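Local coordinates for uncharacterized protein AsqI (Emericella nidulans, PDB 5YY3) that catalyses the zinc-dependent conversion of 4'-methoxycyclopenin into 4'-methoxyviridicatin, with release of methyl isocyanate, in aspoquinolone biosynthesis, at residues 55-58 against 59-63; 74-77 against 78-81; 288-291 against 292-296; 432-436 against 437-441; 598-601 against 602-606. One frame throughout, in Å; residues are numbered along the deposited sequence.

Contact 1 of 5, residues 55-58 against 59-63; sequences SDVR and GIFAL
V57 and F61 sit one turn apart on the alpha-helix 53-61, and their side chains run alongside each other in the same direction. The i to i+4 bonds of the helix are present: F61 N donates to V57 O at 3.0 Å with an N-H...O angle of 176°, while G59 N to S55 O and I60 N to D56 O are both more bent, at 150°. Followed outward, F61 begins with CB 3.6 Å from V57 O. Its CG is turned beside the backbone N (chi1 -87°), and this brings the ring back along the helix. CD1 then meets two atoms of V57: the carbonyl O, which lies in the ring plane at its edge, and the methyl CG1. CE1 still touches that methyl. Beyond the helix both residues also touch P139, and V57 packs on L125 and F61 on L121, both of helix 114-127. D56 forms a salt bridge with K105 of helix 97-109, a helix that V57 meets as well, through I101. The apolar touch itself is V57 CG1 to F61 CD1, 3.9 Å.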
# COMPACT_ATOMS: atom_id res chain seq x y z
N SER A 55 41.14 -13.69 -27.16
CA SER A 55 41.49 -13.76 -25.75
C SER A 55 42.33 -12.56 -25.31
O SER A 55 42.40 -12.24 -24.12
CB SER A 55 42.22 -15.08 -25.44
OG SER A 55 43.20 -15.36 -26.43
N ASP A 56 42.98 -11.90 -26.26
CA ASP A 56 43.63 -10.62 -26.00
C ASP A 56 42.57 -9.60 -25.62
O ASP A 56 42.73 -8.85 -24.66
CB ASP A 56 44.41 -10.14 -27.22
CG ASP A 56 45.81 -10.72 -27.28
OD1 ASP A 56 46.33 -11.12 -26.22
OD2 ASP A 56 46.39 -10.75 -28.39
N VAL A 57 41.49 -9.59 -26.39
CA VAL A 57 40.40 -8.65 -26.19
C VAL A 57 39.74 -8.86 -24.83
O VAL A 57 39.54 -7.90 -24.09
CB VAL A 57 39.36 -8.76 -27.33
CG1 VAL A 57 38.10 -7.96 -27.00
CG2 VAL A 57 39.96 -8.29 -28.64
N ARG A 58 39.40 -10.11 -24.50
CA ARG A 58 38.85 -10.44 -23.18
C ARG A 58 39.82 -10.07 -22.07
O ARG A 58 39.42 -9.57 -21.02
CB ARG A 58 38.48 -11.93 -23.09
CG ARG A 58 37.27 -12.34 -23.91
CD ARG A 58 37.11 -13.86 -23.93
NE ARG A 58 37.34 -14.41 -25.26
CZ ARG A 58 37.91 -15.59 -25.50
NH1 ARG A 58 38.33 -16.34 -24.49
NH2 ARG A 58 38.08 -16.01 -26.75
N GLY A 59 41.11 -10.32 -22.29
CA GLY A 59 42.13 -9.96 -21.33
C GLY A 59 42.17 -8.46 -21.05
O GLY A 59 42.30 -8.03 -19.91
N ILE A 60 42.05 -7.67 -22.11
CA ILE A 60 42.08 -6.21 -21.98
C ILE A 60 40.84 -5.71 -21.24
O ILE A 60 40.95 -4.96 -20.27
CB ILE A 60 42.18 -5.53 -23.38
CG1 ILE A 60 43.51 -5.90 -24.05
CG2 ILE A 60 42.06 -4.01 -23.24
CD1 ILE A 60 43.61 -5.49 -25.51
N PHE A 61 39.66 -6.15 -21.67
CA PHE A 61 38.40 -5.75 -21.04
C PHE A 61 38.29 -6.16 -19.57
O PHE A 61 37.48 -5.61 -18.82
CB PHE A 61 37.22 -6.32 -21.82
CG PHE A 61 36.78 -5.44 -22.94
CD1 PHE A 61 37.50 -5.39 -24.12
CD2 PHE A 61 35.66 -4.64 -22.81
CE1 PHE A 61 37.10 -4.58 -25.16
CE2 PHE A 61 35.25 -3.83 -23.84
CZ PHE A 61 35.97 -3.78 -25.03
N ALA A 62 39.13 -7.11 -19.15
CA ALA A 62 39.12 -7.58 -17.77
C ALA A 62 40.05 -6.78 -16.87
O ALA A 62 40.01 -6.91 -15.64
CB ALA A 62 39.50 -9.06 -17.73
N LEU A 63 40.90 -5.94 -17.46
CA LEU A 63 41.92 -5.25 -16.69
C LEU A 63 41.35 -4.30 -15.64
O LEU A 63 40.60 -3.38 -15.96
CB LEU A 63 42.84 -4.47 -17.63
CG LEU A 63 43.85 -5.36 -18.36
CD1 LEU A 63 44.71 -4.52 -19.28
CD2 LEU A 63 44.70 -6.11 -17.34

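Contact 2 of 5, residues 74-77 against 78-81; sequences GLSP and EHLE
G74 O meets the side chain of L80 across the turn, 3.4 Å from the methyl CD2, so the loop backbone lies against the buried L80 of helix 77-92. L75 adds little here; its own side chain turns to A364 and N384. S76 is the N-cap residue and meets E78, H79 and L80. Its carbonyl O accepts from L80 N at 2.8 Å, and the same oxygen lies 3.2 Å from L80 CG. With S76 OG placed opposite the backbone N (chi1 164°), the torsion puts the hydroxyl beside the imidazole of H79, 3.3 Å from H79 CD2, and near the carboxylate of E78, with which it shares a water. That water is 2.5 Å from S76 OG and donates to E78 OE1 at 2.6 Å. E78 folds back at chi2 (76°) to bring OE1 there, while OE2 is held by the hydroxyl of Y358. P77 follows in the first turn: its O accepts E81 N at 3.0 Å, and its ring CD lies 3.9 Å from E78 OE1, the two side chains meeting at a slant. Outside the segments P77 rests on N357 and Y358 of helix 355-367, and H79 NE2 makes a weak bond to T281 O. The whole is a helix N-terminus with serine at the N-cap and proline as the first helical residue.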
# COMPACT_ATOMS: atom_id res chain seq x y z
N GLY A 74 34.30 8.38 -17.30
CA GLY A 74 33.59 8.01 -18.51
C GLY A 74 32.32 8.80 -18.79
O GLY A 74 31.66 8.56 -19.80
N LEU A 75 31.96 9.71 -17.90
CA LEU A 75 30.80 10.58 -18.08
C LEU A 75 31.21 12.05 -18.20
O LEU A 75 30.36 12.94 -18.24
CB LEU A 75 29.80 10.43 -16.92
CG LEU A 75 28.92 9.17 -16.92
CD1 LEU A 75 27.92 9.22 -15.77
CD2 LEU A 75 28.19 9.04 -18.24
N SER A 76 32.52 12.31 -18.24
CA SER A 76 33.01 13.67 -18.45
C SER A 76 33.36 13.95 -19.93
O SER A 76 34.14 13.22 -20.55
CB SER A 76 34.24 13.93 -17.57
OG SER A 76 34.94 15.08 -18.03
N PRO A 77 32.76 15.01 -20.50
CA PRO A 77 33.04 15.34 -21.91
C PRO A 77 34.53 15.52 -22.21
O PRO A 77 34.99 15.07 -23.26
CB PRO A 77 32.26 16.64 -22.11
CG PRO A 77 31.13 16.53 -21.13
CD PRO A 77 31.69 15.84 -19.93
N GLU A 78 35.27 16.14 -21.29
CA GLU A 78 36.72 16.29 -21.45
C GLU A 78 37.41 14.93 -21.53
O GLU A 78 38.27 14.71 -22.39
CB GLU A 78 37.31 17.11 -20.30
CG GLU A 78 36.95 18.59 -20.37
CD GLU A 78 35.52 18.89 -19.94
OE1 GLU A 78 34.87 18.00 -19.35
OE2 GLU A 78 35.06 20.02 -20.18
N HIS A 79 37.04 14.02 -20.64
CA HIS A 79 37.64 12.70 -20.63
C HIS A 79 37.20 11.88 -21.84
O HIS A 79 37.93 11.02 -22.30
CB HIS A 79 37.28 11.96 -19.35
CG HIS A 79 37.98 12.48 -18.13
ND1 HIS A 79 38.88 11.72 -17.41
CD2 HIS A 79 37.89 13.67 -17.50
CE1 HIS A 79 39.32 12.43 -16.39
NE2 HIS A 79 38.74 13.62 -16.42
N LEU A 80 35.99 12.13 -22.35
CA LEU A 80 35.50 11.38 -23.50
C LEU A 80 36.28 11.79 -24.75
O LEU A 80 36.57 10.96 -25.61
CB LEU A 80 33.99 11.59 -23.71
CG LEU A 80 33.12 10.95 -22.62
CD1 LEU A 80 31.71 11.52 -22.59
CD2 LEU A 80 33.07 9.42 -22.78
N GLU A 81 36.64 13.07 -24.81
CA GLU A 81 37.48 13.58 -25.90
C GLU A 81 38.79 12.80 -25.96
O GLU A 81 39.23 12.39 -27.03
CB GLU A 81 37.75 15.07 -25.70
CG GLU A 81 37.52 15.91 -26.94
CD GLU A 81 37.77 17.39 -26.70
OE1 GLU A 81 38.72 17.95 -27.30
OE2 GLU A 81 37.01 18.00 -25.91
O HOH W 1 34.18 17.24 -16.92

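Contact 3 of 5, residues 288-291 against 292-296; sequences RARL and EEWRD
The guanidinium of R290 has the indole nitrogen of W294 over one face, NE1 standing 3.4 Å above the plane near its centre, while the carboxylate oxygen OE1 of E293 approaches its edge. The guanidinium and indole planes are 60° apart, so this is an inclined approach and not a parallel stack. R290 NE reaches the six-membered half of the indole, 3.6 Å from W294 CZ2. One face of the W294 ring also receives a backbone atom, R290 O, displaced toward the rim. At the guanidinium edge R290 NH1 forms a salt bridge with E293 OE1 at 3.0 Å; the N-H...O angle of 128° makes its hydrogen bond weak, and the two planar groups stand 84° apart. A bend at chi2 brings the arginine tip back over the next turn. These spacings are the i to i+3 and i to i+4 contacts of alpha-helix 288-304, where E292 N donates to R288 O and R295 N to L291 O, both at 3.0 Å. R288 runs alongside E292 with the same heading, but their ion pair is long, 3.9 Å from R288 NE to E292 OE2. Further along, R295 holds D296 OD1 side-on through NE and NH2, at 3.2 and 3.1 Å, with E292 CB over one guanidinium face. Y243 makes a cation-pi contact with R295, and D296 OD2 forms a salt bridge with R303 of the second subunit.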
# COMPACT_ATOMS: atom_id res chain seq x y z
N ARG A 288 25.23 24.57 -12.37
CA ARG A 288 23.86 24.37 -12.80
C ARG A 288 23.37 25.50 -13.72
O ARG A 288 22.70 25.24 -14.74
CB ARG A 288 22.93 24.26 -11.59
CG ARG A 288 21.49 24.02 -11.98
CD ARG A 288 20.61 23.98 -10.74
NE ARG A 288 20.69 25.26 -10.04
CZ ARG A 288 20.85 25.39 -8.72
NH1 ARG A 288 20.94 24.31 -7.94
NH2 ARG A 288 20.90 26.61 -8.20
N ALA A 289 23.71 26.74 -13.38
CA ALA A 289 23.24 27.91 -14.14
C ALA A 289 23.72 27.89 -15.59
O ALA A 289 23.02 28.34 -16.50
CB ALA A 289 23.70 29.19 -13.45
N ARG A 290 24.91 27.35 -15.80
CA ARG A 290 25.52 27.23 -17.12
C ARG A 290 24.71 26.25 -18.00
O ARG A 290 24.51 26.48 -19.20
CB ARG A 290 26.98 26.78 -16.97
CG ARG A 290 27.77 26.68 -18.26
CD ARG A 290 27.96 28.03 -18.91
NE ARG A 290 28.67 27.91 -20.19
CZ ARG A 290 28.50 28.75 -21.21
NH1 ARG A 290 27.64 29.76 -21.12
NH2 ARG A 290 29.16 28.56 -22.35
N LEU A 291 24.25 25.15 -17.40
CA LEU A 291 23.44 24.17 -18.14
C LEU A 291 22.07 24.76 -18.46
O LEU A 291 21.57 24.61 -19.58
CB LEU A 291 23.30 22.88 -17.34
CG LEU A 291 24.60 22.08 -17.21
CD1 LEU A 291 24.96 21.92 -15.75
CD2 LEU A 291 24.48 20.74 -17.87
N GLU A 292 21.48 25.45 -17.48
CA GLU A 292 20.18 26.10 -17.67
C GLU A 292 20.22 27.09 -18.84
O GLU A 292 19.30 27.15 -19.65
CB GLU A 292 19.75 26.81 -16.37
CG GLU A 292 19.67 25.89 -15.16
CD GLU A 292 19.20 26.58 -13.91
OE1 GLU A 292 19.59 27.75 -13.71
OE2 GLU A 292 18.45 25.96 -13.11
N GLU A 293 21.30 27.86 -18.93
CA GLU A 293 21.46 28.82 -20.02
C GLU A 293 21.44 28.14 -21.41
O GLU A 293 20.68 28.54 -22.29
CB GLU A 293 22.74 29.62 -19.83
CG GLU A 293 23.15 30.37 -21.07
CD GLU A 293 24.28 31.35 -20.82
OE1 GLU A 293 25.18 31.02 -20.01
OE2 GLU A 293 24.25 32.44 -21.43
N TRP A 294 22.26 27.09 -21.58
CA TRP A 294 22.21 26.24 -22.77
C TRP A 294 20.79 25.76 -23.09
O TRP A 294 20.32 25.90 -24.22
CB TRP A 294 23.14 25.02 -22.58
CG TRP A 294 24.61 25.37 -22.58
CD1 TRP A 294 25.19 26.49 -23.10
CD2 TRP A 294 25.69 24.57 -22.04
NE1 TRP A 294 26.55 26.45 -22.92
CE2 TRP A 294 26.89 25.29 -22.27
CE3 TRP A 294 25.75 23.34 -21.38
CZ2 TRP A 294 28.14 24.80 -21.87
CZ3 TRP A 294 27.00 22.85 -20.99
CH2 TRP A 294 28.18 23.58 -21.23
N ARG A 295 20.12 25.20 -22.09
CA ARG A 295 18.73 24.75 -22.21
C ARG A 295 17.83 25.88 -22.69
O ARG A 295 17.02 25.68 -23.60
CB ARG A 295 18.21 24.23 -20.86
CG ARG A 295 16.70 23.95 -20.82
CD ARG A 295 16.18 23.92 -19.39
NE ARG A 295 16.18 25.26 -18.82
CZ ARG A 295 16.12 25.54 -17.52
NH1 ARG A 295 16.07 24.56 -16.63
NH2 ARG A 295 16.13 26.81 -17.10
N ASP A 296 17.95 27.04 -22.06
CA ASP A 296 17.12 28.20 -22.40
C ASP A 296 17.35 28.62 -23.84
O ASP A 296 16.42 29.06 -24.53
CB ASP A 296 17.43 29.39 -21.49
CG ASP A 296 16.98 29.19 -20.08
OD1 ASP A 296 16.18 28.25 -19.85
OD2 ASP A 296 17.42 29.98 -19.20

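Contact 4 of 5, residues 432-436 against 437-441; sequences QDRSS and PHYLD
The backbone folds through a type I beta turn from S436 to Y439, closed by Y439 N to S436 O at 3.3 Å. This brings the phenol ring of Y439 back alongside R434. The aliphatic part of the arginine covers one face: R434 CB lies 3.8 Å from the ring centroid and only 8° from the normal, a CH-pi contact. CG continues across it toward the phenol end, 3.4 Å from Y439 CZ, and CD reaches the hydroxyl, 3.3 Å from Y439 OH. The chain then bends at chi3 (-91°), and the guanidinium leaves the ring, its plane 56° from that of the phenol. Y439 OH in turn donates to D441 OD1 at 2.6 Å, nearly along the C-O axis, which fixes the rotation of the hydroxyl. Before the turn, D433 OD1 accepts S435 N at 3.0 Å in an Asx turn. Within the beta turn, OG of its first residue, S436, receives a weak bond from H438 N. The segment forms the exposed connection between strands 422-431 and 443-449, which both pair antiparallel with strand 461-475; Y439 packs on R430, D441 on V428, and Q432 on P466 and E468 of strand 461-475.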
# COMPACT_ATOMS: atom_id res chain seq x y z
N GLN A 432 1.29 -17.00 -31.04
CA GLN A 432 1.64 -17.92 -32.10
C GLN A 432 0.98 -19.27 -31.83
O GLN A 432 0.49 -19.93 -32.75
CB GLN A 432 3.14 -18.07 -32.20
CG GLN A 432 3.83 -16.89 -32.84
CD GLN A 432 5.30 -17.18 -33.04
OE1 GLN A 432 5.67 -18.27 -33.48
NE2 GLN A 432 6.14 -16.22 -32.67
N ASP A 433 0.99 -19.68 -30.57
CA ASP A 433 0.31 -20.90 -30.14
C ASP A 433 -1.16 -20.60 -29.88
O ASP A 433 -1.49 -19.98 -28.88
CB ASP A 433 0.98 -21.46 -28.90
CG ASP A 433 0.27 -22.67 -28.34
OD1 ASP A 433 -0.64 -23.23 -29.00
OD2 ASP A 433 0.62 -23.08 -27.21
N ARG A 434 -2.03 -21.05 -30.77
CA ARG A 434 -3.46 -20.79 -30.66
C ARG A 434 -4.26 -22.02 -30.22
O ARG A 434 -5.45 -22.16 -30.57
CB ARG A 434 -4.00 -20.28 -32.00
CG ARG A 434 -3.36 -19.00 -32.47
CD ARG A 434 -3.91 -18.53 -33.81
NE ARG A 434 -3.16 -19.03 -34.97
CZ ARG A 434 -1.94 -18.62 -35.33
NH1 ARG A 434 -1.28 -17.73 -34.58
NH2 ARG A 434 -1.37 -19.12 -36.42
N SER A 435 -3.62 -22.90 -29.46
CA SER A 435 -4.19 -24.21 -29.12
C SER A 435 -5.10 -24.18 -27.89
O SER A 435 -6.05 -24.95 -27.82
CB SER A 435 -3.07 -25.24 -28.91
OG SER A 435 -2.61 -25.22 -27.57
N SER A 436 -4.81 -23.29 -26.94
CA SER A 436 -5.64 -23.11 -25.75
C SER A 436 -7.14 -23.06 -26.05
O SER A 436 -7.57 -22.48 -27.05
CB SER A 436 -5.23 -21.85 -25.00
OG SER A 436 -6.02 -21.69 -23.83
N PRO A 437 -7.96 -23.67 -25.18
CA PRO A 437 -9.40 -23.72 -25.47
C PRO A 437 -10.12 -22.44 -25.08
O PRO A 437 -11.32 -22.32 -25.35
CB PRO A 437 -9.87 -24.91 -24.62
CG PRO A 437 -8.93 -24.93 -23.46
CD PRO A 437 -7.60 -24.48 -24.00
N HIS A 438 -9.42 -21.50 -24.46
CA HIS A 438 -9.98 -20.18 -24.15
C HIS A 438 -9.40 -19.12 -25.08
O HIS A 438 -9.63 -17.93 -24.90
CB HIS A 438 -9.73 -19.81 -22.69
CG HIS A 438 -10.08 -20.90 -21.72
ND1 HIS A 438 -9.21 -21.36 -20.75
CD2 HIS A 438 -11.23 -21.62 -21.56
CE1 HIS A 438 -9.80 -22.31 -20.04
NE2 HIS A 438 -11.02 -22.48 -20.52
N TYR A 439 -8.67 -19.57 -26.10
CA TYR A 439 -7.91 -18.68 -26.98
C TYR A 439 -8.75 -17.63 -27.72
O TYR A 439 -9.82 -17.93 -28.26
CB TYR A 439 -7.14 -19.51 -28.02
CG TYR A 439 -6.63 -18.62 -29.12
CD1 TYR A 439 -5.50 -17.84 -28.93
CD2 TYR A 439 -7.31 -18.51 -30.34
CE1 TYR A 439 -5.03 -16.98 -29.91
CE2 TYR A 439 -6.86 -17.65 -31.33
CZ TYR A 439 -5.71 -16.89 -31.10
OH TYR A 439 -5.22 -16.03 -32.06
N LEU A 440 -8.24 -16.40 -27.80
CA LEU A 440 -8.84 -15.38 -28.66
C LEU A 440 -7.78 -14.52 -29.38
O LEU A 440 -6.71 -14.24 -28.82
CB LEU A 440 -9.77 -14.47 -27.84
CG LEU A 440 -10.98 -15.09 -27.12
CD1 LEU A 440 -11.61 -14.08 -26.17
CD2 LEU A 440 -12.01 -15.62 -28.11
N ASP A 441 -8.08 -14.11 -30.61
CA ASP A 441 -7.29 -13.04 -31.24
C ASP A 441 -7.28 -11.81 -30.33
O ASP A 441 -8.32 -11.40 -29.82
CB ASP A 441 -7.87 -12.63 -32.61
CG ASP A 441 -7.68 -13.69 -33.69
OD1 ASP A 441 -6.95 -14.68 -33.47
OD2 ASP A 441 -8.27 -13.51 -34.78

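Contact 5 of 5, residues 598-601 against 602-606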
# COMPACT_ATOMS: atom_id res chain seq x y z
N ASP A 598 15.97 4.95 -42.55
CA ASP A 598 14.58 5.08 -42.95
C ASP A 598 14.33 6.38 -43.70
O ASP A 598 14.50 7.46 -43.14
CB ASP A 598 13.66 5.01 -41.73
CG ASP A 598 12.19 4.87 -42.10
OD1 ASP A 598 11.73 5.47 -43.11
OD2 ASP A 598 11.48 4.15 -41.36
N PRO A 599 13.90 6.27 -44.96
CA PRO A 599 13.51 7.40 -45.82
C PRO A 599 12.57 8.41 -45.14
O PRO A 599 12.50 9.56 -45.58
CB PRO A 599 12.79 6.71 -46.98
CG PRO A 599 13.37 5.34 -47.04
CD PRO A 599 13.73 4.97 -45.63
N ARG A 600 11.86 7.98 -44.09
CA ARG A 600 10.81 8.80 -43.47
C ARG A 600 11.20 9.42 -42.13
O ARG A 600 10.48 10.29 -41.62
CB ARG A 600 9.55 7.96 -43.27
CG ARG A 600 8.81 7.65 -44.54
CD ARG A 600 8.38 8.95 -45.20
NE ARG A 600 8.40 8.81 -46.65
CZ ARG A 600 9.34 9.32 -47.44
NH1 ARG A 600 10.34 10.03 -46.92
NH2 ARG A 600 9.26 9.13 -48.75
N GLY A 601 12.32 9.00 -41.57
CA GLY A 601 12.71 9.48 -40.26
C GLY A 601 12.29 8.45 -39.23
O GLY A 601 11.19 7.88 -39.33
N MET A 602 13.15 8.18 -38.26
CA MET A 602 12.88 7.12 -37.29
C MET A 602 11.59 7.40 -36.50
O MET A 602 11.33 8.52 -36.06
CB MET A 602 14.06 6.94 -36.35
CG MET A 602 15.30 6.28 -36.99
SD MET A 602 15.21 4.54 -37.56
CE MET A 602 13.89 3.77 -36.60
N GLY A 603 10.76 6.38 -36.36
CA GLY A 603 9.52 6.53 -35.61
C GLY A 603 8.37 7.13 -36.38
O GLY A 603 7.32 7.40 -35.79
N TYR A 604 8.55 7.32 -37.69
CA TYR A 604 7.47 7.79 -38.56
C TYR A 604 6.27 6.87 -38.46
O TYR A 604 6.42 5.65 -38.52
CB TYR A 604 7.95 7.86 -40.01
CG TYR A 604 6.92 8.42 -40.96
CD1 TYR A 604 6.80 9.79 -41.16
CD2 TYR A 604 6.07 7.57 -41.68
CE1 TYR A 604 5.86 10.31 -42.03
CE2 TYR A 604 5.12 8.09 -42.55
CZ TYR A 604 5.03 9.47 -42.72
OH TYR A 604 4.11 10.01 -43.60
N PRO A 605 5.06 7.43 -38.38
CA PRO A 605 4.68 8.84 -38.52
C PRO A 605 4.47 9.58 -37.20
O PRO A 605 3.91 10.67 -37.18
CB PRO A 605 3.35 8.75 -39.27
CG PRO A 605 2.72 7.50 -38.69
CD PRO A 605 3.87 6.55 -38.36
N PHE A 606 4.92 8.99 -36.10
CA PHE A 606 4.69 9.60 -34.80
C PHE A 606 5.82 10.52 -34.35
O PHE A 606 5.83 10.97 -33.22
CB PHE A 606 4.46 8.52 -33.74
CG PHE A 606 3.18 7.76 -33.94
CD1 PHE A 606 1.96 8.37 -33.69
CD2 PHE A 606 3.19 6.45 -34.39
CE1 PHE A 606 0.79 7.68 -33.85
CE2 PHE A 606 2.02 5.75 -34.57
CZ PHE A 606 0.82 6.37 -34.29
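R600 CB lies over one face of the Y604 ring, 4.0 Å from the centroid and 29° off the normal, a CH-pi contact that falls toward the CB end of the ring, with R600 CB 3.5 Å from Y604 CG. R600 CG follows over CD2, and P605 CB covers the opposite face, 3.7 Å above the ring centre, so the phenol is held between an arginine stem and a proline. The tyrosine takes up this place with CG opposite its backbone N (chi1 -177°), while bends at chi2 and chi3 of R600 carry the guanidinium away from the ring, the two planes 71° apart. Two successive beta turns set the spacing: a type I turn from D598 to G601 and a type II turn from G601 to Y604, the second closed by Y604 N to G601 O at 3.2 Å. G601 and G603 both have positive phi, where a CB would jam against the preceding carbonyl O, so both positions call for glycine. The first turn is reinforced by an Asx turn, D598 OD1 accepting R600 N at 2.7 Å. Farther out, D598 OD2 forms a salt bridge with R492 of strand 487-497, against which R600 and Y604 also pack. After the cis peptide bond preceding P605, F606 stacks on W507.

The five contacts follow one another along the chain, and none touches another. Contacts 1 and 3 lie within helices, contact 2 at a helix N-terminus, and contacts 4 and 5 are beta turns in loops. Contacts 2 and 3 are the closest pair, with nearest atoms about 8 Å apart, and Y358 joins them, bonding to E78 and meeting W294. Three contacts lie within about 11 Å of zinc-binding side chains: between side chains, L75 is about 8 Å from H186 and H190, F61 about 11 Å from H190, and M602 about 11 Å from H218. Contact 3 lies away from the zinc, at an interface with a second subunit. So does contact 4 lie away from it, its centre about 55 Å from that of contact 3, across the chain's centre.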